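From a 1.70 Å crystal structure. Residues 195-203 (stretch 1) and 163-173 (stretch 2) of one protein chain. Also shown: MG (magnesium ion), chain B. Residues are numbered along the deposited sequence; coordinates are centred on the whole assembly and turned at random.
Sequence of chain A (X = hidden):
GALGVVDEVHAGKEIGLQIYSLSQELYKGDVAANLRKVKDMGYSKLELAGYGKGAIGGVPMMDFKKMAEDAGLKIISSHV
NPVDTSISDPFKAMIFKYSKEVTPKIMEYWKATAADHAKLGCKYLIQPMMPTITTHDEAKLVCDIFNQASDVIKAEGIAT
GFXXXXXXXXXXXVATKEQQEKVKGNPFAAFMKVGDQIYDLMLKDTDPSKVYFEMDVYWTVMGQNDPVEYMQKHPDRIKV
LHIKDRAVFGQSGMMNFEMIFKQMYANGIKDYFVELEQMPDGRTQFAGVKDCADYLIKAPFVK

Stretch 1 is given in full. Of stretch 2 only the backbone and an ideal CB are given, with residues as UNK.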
ATOM      1  N   GLY A 195      -3.921  19.631  18.223  1.00 45.67           N
ATOM      2  CA  GLY A 195      -4.318  18.218  18.156  1.00 42.64           C
ATOM      3  C   GLY A 195      -3.225  17.353  17.540  1.00 40.30           C
ATOM      4  O   GLY A 195      -2.239  17.852  17.029  1.00 40.11           O
ATOM      5  N   ASP A 196      -3.426  16.049  17.587  1.00 36.69           N
ATOM      6  CA  ASP A 196      -2.433  15.076  17.163  1.00 35.12           C
ATOM      7  C   ASP A 196      -2.759  14.540  15.796  1.00 32.50           C
ATOM      8  O   ASP A 196      -3.920  14.238  15.535  1.00 30.33           O
ATOM      9  CB  ASP A 196      -2.453  13.912  18.130  1.00 35.18           C
ATOM     10  CG  ASP A 196      -2.162  14.336  19.523  1.00 37.18           C
ATOM     11  OD1 ASP A 196      -1.008  14.744  19.759  1.00 38.62           O
ATOM     12  OD2 ASP A 196      -3.086  14.297  20.379  1.00 39.43           O
ATOM     13  N   GLN A 197      -1.739  14.360  14.947  1.00 30.62           N
ATOM     14  CA  GLN A 197      -1.957  13.743  13.665  1.00 29.56           C
ATOM     15  C   GLN A 197      -2.336  12.278  13.870  1.00 29.95           C
ATOM     16  O   GLN A 197      -1.700  11.561  14.657  1.00 28.73           O
ATOM     17  CB  GLN A 197      -0.713  13.856  12.774  1.00 28.90           C
ATOM     18  CG  GLN A 197      -0.369  15.323  12.438  1.00 28.44           C
ATOM     19  CD  GLN A 197       0.788  15.489  11.477  1.00 29.28           C
ATOM     20  OE1 GLN A 197       0.732  16.347  10.586  1.00 30.94           O
ATOM     21  NE2 GLN A 197       1.834  14.644  11.630  1.00 28.79           N
ATOM     22  N   ILE A 198      -3.344  11.831  13.133  1.00 29.43           N
ATOM     23  CA  ILE A 198      -3.766  10.418  13.202  1.00 28.95           C
ATOM     24  C   ILE A 198      -2.607   9.465  13.000  1.00 28.59           C
ATOM     25  O   ILE A 198      -2.469   8.502  13.739  1.00 29.24           O
ATOM     26  CB  ILE A 198      -4.958  10.126  12.219  1.00 27.81           C
ATOM     27  CG1 ILE A 198      -6.210  10.848  12.680  1.00 28.94           C
ATOM     28  CG2 ILE A 198      -5.245   8.609  12.112  1.00 29.14           C
ATOM     29  CD1 ILE A 198      -7.257  11.009  11.582  1.00 29.61           C
ATOM     30  N   TYR A 199      -1.749   9.707  12.006  1.00 28.95           N
ATOM     31  CA  TYR A 199      -0.630   8.802  11.740  1.00 28.82           C
ATOM     32  C   TYR A 199       0.302   8.642  12.954  1.00 28.90           C
ATOM     33  O   TYR A 199       0.828   7.528  13.222  1.00 29.87           O
ATOM     34  CB  TYR A 199       0.140   9.323  10.527  1.00 29.44           C
ATOM     35  CG  TYR A 199       1.033   8.320   9.816  1.00 29.12           C
ATOM     36  CD1 TYR A 199       0.488   7.253   9.092  1.00 28.29           C
ATOM     37  CD2 TYR A 199       2.420   8.436   9.864  1.00 30.51           C
ATOM     38  CE1 TYR A 199       1.306   6.348   8.437  1.00 29.46           C
ATOM     39  CE2 TYR A 199       3.229   7.532   9.200  1.00 29.64           C
ATOM     40  CZ  TYR A 199       2.684   6.505   8.508  1.00 29.08           C
ATOM     41  OH  TYR A 199       3.468   5.577   7.854  1.00 31.37           O
ATOM     42  N   ASP A 200       0.566   9.750  13.645  1.00 28.67           N
ATOM     43  CA  ASP A 200       1.373   9.705  14.884  1.00 29.36           C
ATOM     44  C   ASP A 200       0.727   8.845  15.960  1.00 29.74           C
ATOM     45  O   ASP A 200       1.426   8.124  16.656  1.00 29.05           O
ATOM     46  CB  ASP A 200       1.690  11.104  15.364  1.00 29.54           C
ATOM     47  CG  ASP A 200       2.530  11.839  14.367  1.00 30.56           C
ATOM     48  OD1 ASP A 200       3.355  11.158  13.740  1.00 30.04           O
ATOM     49  OD2 ASP A 200       2.379  13.050  14.178  1.00 28.81           O
ATOM     50  N   LEU A 201      -0.597   8.889  16.075  1.00 30.14           N
ATOM     51  CA  LEU A 201      -1.309   8.032  16.999  1.00 30.54           C
ATOM     52  C   LEU A 201      -1.205   6.569  16.552  1.00 30.34           C
ATOM     53  O   LEU A 201      -1.112   5.663  17.394  1.00 30.52           O
ATOM     54  CB  LEU A 201      -2.783   8.450  17.135  1.00 30.53           C
ATOM     55  CG  LEU A 201      -3.061   9.872  17.644  1.00 30.67           C
ATOM     56  CD1 LEU A 201      -4.541  10.193  17.535  1.00 31.21           C
ATOM     57  CD2 LEU A 201      -2.504  10.061  19.062  1.00 30.03           C
HETATM   58  N   MSE A 202      -1.212   6.322  15.238  1.00 31.09           N
HETATM   59  CA  MSE A 202      -1.116   4.949  14.740  1.00 30.19           C
HETATM   60  C   MSE A 202       0.238   4.353  15.081  1.00 30.79           C
HETATM   61  O   MSE A 202       0.325   3.202  15.517  1.00 31.41           O
HETATM   62  CB  MSE A 202      -1.372   4.884  13.227  1.00 30.86           C
HETATM   63  CG  MSE A 202      -2.834   5.102  12.864  1.00 30.11           C
HETATM   64 SE   MSE A 202      -2.919   4.925  10.890  0.75 31.04          SE
HETATM   65  CE  MSE A 202      -4.845   4.946  10.752  1.00 31.07           C
ATOM     66  N   LEU A 203       1.289   5.126  14.855  1.00 30.74           N
ATOM     67  CA  LEU A 203       2.650   4.716  15.240  1.00 30.46           C
ATOM     68  C   LEU A 203       2.725   4.447  16.729  1.00 30.79           C
ATOM     69  O   LEU A 203       3.238   3.410  17.169  1.00 31.01           O
ATOM     70  CB  LEU A 203       3.649   5.793  14.858  1.00 30.99           C
ATOM     71  CG  LEU A 203       3.933   5.885  13.354  1.00 31.85           C
ATOM     72  CD1 LEU A 203       4.480   7.302  12.996  1.00 32.91           C
ATOM     73  CD2 LEU A 203       4.835   4.735  12.818  1.00 31.93           C
ATOM     74  N   UNK A 163       0.426  -4.890   7.596  1.00 30.18           N
ATOM     75  CA  UNK A 163       1.007  -3.674   7.051  1.00 29.41           C
ATOM     76  C   UNK A 163      -0.056  -2.634   6.790  1.00 29.75           C
ATOM     77  O   UNK A 163      -1.177  -2.974   6.397  1.00 30.20           O
ATOM     78  CB  UNK A 163       1.775  -3.975   5.762  1.00 29.41           C
ATOM     79  N   UNK A 164       0.318  -1.360   6.931  1.00 29.68           N
ATOM     80  CA  UNK A 164      -0.604  -0.240   6.724  1.00 29.69           C
ATOM     81  C   UNK A 164      -0.035   0.784   5.743  1.00 30.57           C
ATOM     82  O   UNK A 164       1.076   1.295   5.957  1.00 30.75           O
ATOM     83  CB  UNK A 164      -0.919   0.438   8.059  1.00 29.69           C
ATOM     84  N   UNK A 165      -0.827   1.098   4.705  1.00 30.89           N
ATOM     85  CA  UNK A 165      -0.491   2.111   3.679  1.00 30.53           C
ATOM     86  C   UNK A 165      -1.366   3.342   3.866  1.00 30.47           C
ATOM     87  O   UNK A 165      -2.601   3.277   3.972  1.00 29.30           O
ATOM     88  CB  UNK A 165      -0.670   1.547   2.268  1.00 30.53           C
ATOM     89  N   UNK A 166      -0.726   4.515   3.847  1.00 30.67           N
ATOM     90  CA  UNK A 166      -1.391   5.767   4.080  1.00 30.28           C
ATOM     91  C   UNK A 166      -1.682   6.543   2.804  1.00 31.35           C
ATOM     92  O   UNK A 166      -0.996   6.367   1.791  1.00 30.75           O
ATOM     93  CB  UNK A 166      -0.545   6.623   5.024  1.00 30.28           C
ATOM     94  N   UNK A 167      -2.720   7.376   2.879  1.00 30.23           N
ATOM     95  CA  UNK A 167      -2.872   8.517   1.968  1.00 30.67           C
ATOM     96  C   UNK A 167      -2.573   9.781   2.791  1.00 29.50           C
ATOM     97  O   UNK A 167      -1.610   9.780   3.559  1.00 30.20           O
ATOM     98  CB  UNK A 167      -4.269   8.565   1.347  1.00 30.67           C
ATOM     99  N   UNK A 168      -3.340  10.850   2.650  1.00 29.71           N
ATOM    100  CA  UNK A 168      -3.066  12.061   3.427  1.00 29.75           C
ATOM    101  C   UNK A 168      -4.040  12.323   4.543  1.00 30.80           C
ATOM    102  O   UNK A 168      -3.770  13.180   5.382  1.00 30.25           O
ATOM    103  CB  UNK A 168      -3.052  13.276   2.498  1.00 29.75           C
ATOM    104  N   UNK A 169      -5.148  11.588   4.583  1.00 30.83           N
ATOM    105  CA  UNK A 169      -6.116  11.779   5.660  1.00 31.63           C
ATOM    106  C   UNK A 169      -5.517  11.474   7.023  1.00 30.49           C
ATOM    107  O   UNK A 169      -6.000  11.974   8.039  1.00 30.79           O
ATOM    108  CB  UNK A 169      -7.345  10.899   5.427  1.00 31.63           C
ATOM    109  N   UNK A 170      -4.523  10.601   7.046  1.00 29.99           N
ATOM    110  CA  UNK A 170      -3.844  10.214   8.300  1.00 30.02           C
ATOM    111  C   UNK A 170      -3.105  11.404   8.911  1.00 29.30           C
ATOM    112  O   UNK A 170      -2.706  11.369  10.071  1.00 28.21           O
ATOM    113  CB  UNK A 170      -2.863   9.067   8.048  1.00 30.02           C
ATOM    114  N   UNK A 171      -2.866  12.447   8.123  1.00 30.19           N
ATOM    115  CA  UNK A 171      -2.211  13.640   8.675  1.00 30.70           C
ATOM    116  C   UNK A 171      -3.182  14.691   9.147  1.00 31.07           C
ATOM    117  O   UNK A 171      -2.770  15.729   9.652  1.00 30.30           O
ATOM    118  CB  UNK A 171      -1.280  14.258   7.630  1.00 30.70           C
ATOM    119  N   UNK A 172      -4.484  14.440   9.002  1.00 32.60           N
ATOM    120  CA  UNK A 172      -5.470  15.256   9.687  1.00 33.34           C
ATOM    121  C   UNK A 172      -5.281  15.101  11.211  1.00 33.16           C
ATOM    122  O   UNK A 172      -4.867  14.063  11.690  1.00 30.97           O
ATOM    123  CB  UNK A 172      -6.886  14.861   9.263  1.00 33.34           C
ATOM    124  N   UNK A 173      -5.628  16.130  11.966  1.00 32.91           N
ATOM    125  CA  UNK A 173      -5.397  16.102  13.385  1.00 34.66           C
ATOM    126  C   UNK A 173      -6.715  15.830  14.088  1.00 36.45           C
ATOM    127  O   UNK A 173      -7.764  16.285  13.641  1.00 37.85           O
ATOM    128  CB  UNK A 173      -4.770  17.412  13.867  1.00 34.66           C
TER
HETATM  129 MG    MG B   1       0.071   4.475  -2.666  1.00 16.51          MG

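Position 163 has extended backbone angles (-105/148) and lies beyond the reach of stretch 1, which leaves the choice open; it is Gly163.

At 164 the CA-to-CB bond points toward stretch 1, yet nothing there lies within 5.5 Å of the ideal CB. A long side chain, aromatic or aliphatic, could close the gap to the selenium of Met202. The residue is Tyr164: SE of Met202 sits 3.6 Å from its CE2 and 4.1 Å from the ring centroid, 28° off the ring normal, hence over the face.

Position 165 points away from stretch 1, with the magnesium ion on that side, so a metal ligand such as histidine or a carboxylate is plausible. His165 binds MG through NE2 at 2.2 Å.

At 166 the ideal CB lies 3.9 Å from CE1 of Tyr199; small or medium side chains, polar or not, would suit. In Asn166, the CB packs at 4.0 Å from that CE1, while water 1 links OD1 (2.9 Å) to OH of Tyr199 (2.8 Å).

Positions 167 and 168 are out of reach and stretch 1 does not constrain them: His167 and Asn168. Position 169 points sideways, with no atom of stretch 1 within 5.5 Å of its ideal CB, so many side chains would do; it is selenomethionine, Met169.

At 170 the ideal CB is 3.9 Å from CB of Tyr199 and 5.0 Å from SE of Met202. Leucine, methionine, glutamine or glutamate could pack their first carbons here. Glu170 does so, and its end leads away to where OE2 accepts the hydrogen bond from OH of Tyr164 (2.6 Å). Its backbone O accepts from N of Tyr199 (2.7 Å, 150°), tying the 3-10 segment to the first turn of the helix.

Position 171 points sideways, its ideal CB 4.1 Å from OE1 of Gln197, with the Tyr199 side chain nearby; a large apolar or aromatic group fits. Phe171 brings CE1 to 3.8 Å from CB of Tyr199. The two rings meet obliquely, with planes at 43°, and NE2 of Gln197 lies at the phenyl edge, 3.8 Å from CD1.

At 172 the ideal CB is 4.5 Å from CD1 of Ile198, a loose contact that many residues could make. Asn172 contributes chiefly its backbone O, which accepts from N of Ile198 (3.1 Å, 165°).

Position 173 pairs antiparallel with Gln197 (CA-CA 4.2 Å), both side chains on the same sheet face. The carbonyl O of Gly195, 4.1 Å from the ideal CB of 173, could accept from a long donor, lysine or arginine. Arg173 donates from NH1 to O of Gly195 (2.9 Å, 151°), with CG of Gln197 over one guanidinium face.

Stretch 2, residues 163-173: GYHNHNMEFNR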
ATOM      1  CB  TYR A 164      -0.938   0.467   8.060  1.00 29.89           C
ATOM      2  CG  TYR A 164      -2.029   1.516   7.868  1.00 28.40           C
ATOM      3  CD1 TYR A 164      -3.359   1.157   7.766  1.00 29.08           C
ATOM      4  CD2 TYR A 164      -1.690   2.861   7.659  1.00 30.45           C
ATOM      5  CE1 TYR A 164      -4.334   2.122   7.523  1.00 28.07           C
ATOM      6  CE2 TYR A 164      -2.652   3.807   7.426  1.00 30.15           C
ATOM      7  CZ  TYR A 164      -3.968   3.417   7.354  1.00 31.90           C
ATOM      8  OH  TYR A 164      -4.954   4.341   7.131  1.00 29.21           O
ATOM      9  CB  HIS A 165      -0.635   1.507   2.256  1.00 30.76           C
ATOM     10  CG  HIS A 165      -0.772   2.515   1.144  1.00 29.20           C
ATOM     11  ND1 HIS A 165      -1.930   3.238   0.943  1.00 30.30           N
ATOM     12  CD2 HIS A 165       0.069   2.876   0.137  1.00 30.91           C
ATOM     13  CE1 HIS A 165      -1.792   4.015  -0.120  1.00 33.64           C
ATOM     14  NE2 HIS A 165      -0.587   3.813  -0.630  1.00 29.39           N
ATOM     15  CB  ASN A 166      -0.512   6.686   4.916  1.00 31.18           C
ATOM     16  CG  ASN A 166       0.803   7.043   4.198  1.00 32.42           C
ATOM     17  OD1 ASN A 166       1.732   6.206   4.072  1.00 31.59           O
ATOM     18  ND2 ASN A 166       0.901   8.307   3.735  1.00 31.98           N
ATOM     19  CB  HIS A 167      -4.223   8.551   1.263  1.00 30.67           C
ATOM     20  CG  HIS A 167      -4.478   7.359   0.383  1.00 31.42           C
ATOM     21  ND1 HIS A 167      -4.872   6.141   0.884  1.00 33.24           N
ATOM     22  CD2 HIS A 167      -4.426   7.207  -0.964  1.00 33.47           C
ATOM     23  CE1 HIS A 167      -5.043   5.281  -0.106  1.00 32.14           C
ATOM     24  NE2 HIS A 167      -4.782   5.900  -1.245  1.00 31.28           N
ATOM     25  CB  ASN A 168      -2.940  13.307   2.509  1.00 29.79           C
ATOM     26  CG  ASN A 168      -4.163  13.577   1.663  1.00 31.29           C
ATOM     27  OD1 ASN A 168      -5.068  12.733   1.509  1.00 32.10           O
ATOM     28  ND2 ASN A 168      -4.164  14.767   1.032  1.00 34.37           N
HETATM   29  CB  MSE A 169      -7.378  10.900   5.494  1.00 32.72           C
HETATM   30  CG  MSE A 169      -8.223  11.109   4.238  1.00 34.76           C
HETATM   31 SE   MSE A 169      -7.436  10.042   2.728  0.75 44.86          SE
HETATM   32  CE  MSE A 169      -6.864   8.534   3.717  1.00 31.25           C
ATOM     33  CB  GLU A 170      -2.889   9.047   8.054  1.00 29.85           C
ATOM     34  CG  GLU A 170      -3.530   7.739   7.642  1.00 29.99           C
ATOM     35  CD  GLU A 170      -3.885   7.598   6.180  1.00 31.54           C
ATOM     36  OE1 GLU A 170      -3.767   8.561   5.387  1.00 31.41           O
ATOM     37  OE2 GLU A 170      -4.197   6.448   5.806  1.00 31.36           O
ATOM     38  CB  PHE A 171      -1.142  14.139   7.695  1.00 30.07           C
ATOM     39  CG  PHE A 171      -0.122  13.107   7.442  1.00 28.78           C
ATOM     40  CD1 PHE A 171       0.845  12.828   8.387  1.00 29.78           C
ATOM     41  CD2 PHE A 171      -0.197  12.288   6.311  1.00 29.78           C
ATOM     42  CE1 PHE A 171       1.738  11.796   8.185  1.00 27.78           C
ATOM     43  CE2 PHE A 171       0.690  11.301   6.100  1.00 31.15           C
ATOM     44  CZ  PHE A 171       1.659  11.027   7.034  1.00 30.79           C
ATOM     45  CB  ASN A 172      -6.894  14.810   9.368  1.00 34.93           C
ATOM     46  CG  ASN A 172      -7.329  15.106   7.942  1.00 37.93           C
ATOM     47  OD1 ASN A 172      -6.815  15.991   7.272  1.00 45.65           O
ATOM     48  ND2 ASN A 172      -8.311  14.354   7.489  1.00 44.36           N
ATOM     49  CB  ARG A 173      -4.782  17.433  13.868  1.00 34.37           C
ATOM     50  CG  ARG A 173      -3.375  17.664  13.326  1.00 34.67           C
ATOM     51  CD  ARG A 173      -2.810  19.065  13.650  1.00 35.33           C
ATOM     52  NE  ARG A 173      -1.467  19.187  13.086  1.00 38.85           N
ATOM     53  CZ  ARG A 173      -0.345  18.793  13.680  1.00 38.63           C
ATOM     54  NH1 ARG A 173      -0.356  18.278  14.899  1.00 38.81           N
ATOM     55  NH2 ARG A 173       0.808  18.920  13.038  1.00 39.72           N
TER
HETATM   56  O   HOH W   1       1.852   4.141   6.057  1.00 17.62           O
HETATM   57  O   HOH W   2      -1.660   5.712  -2.744  1.00 20.44           O
HETATM   58  O   HOH W   3      -1.605   2.901  -3.220  1.00 21.55           O
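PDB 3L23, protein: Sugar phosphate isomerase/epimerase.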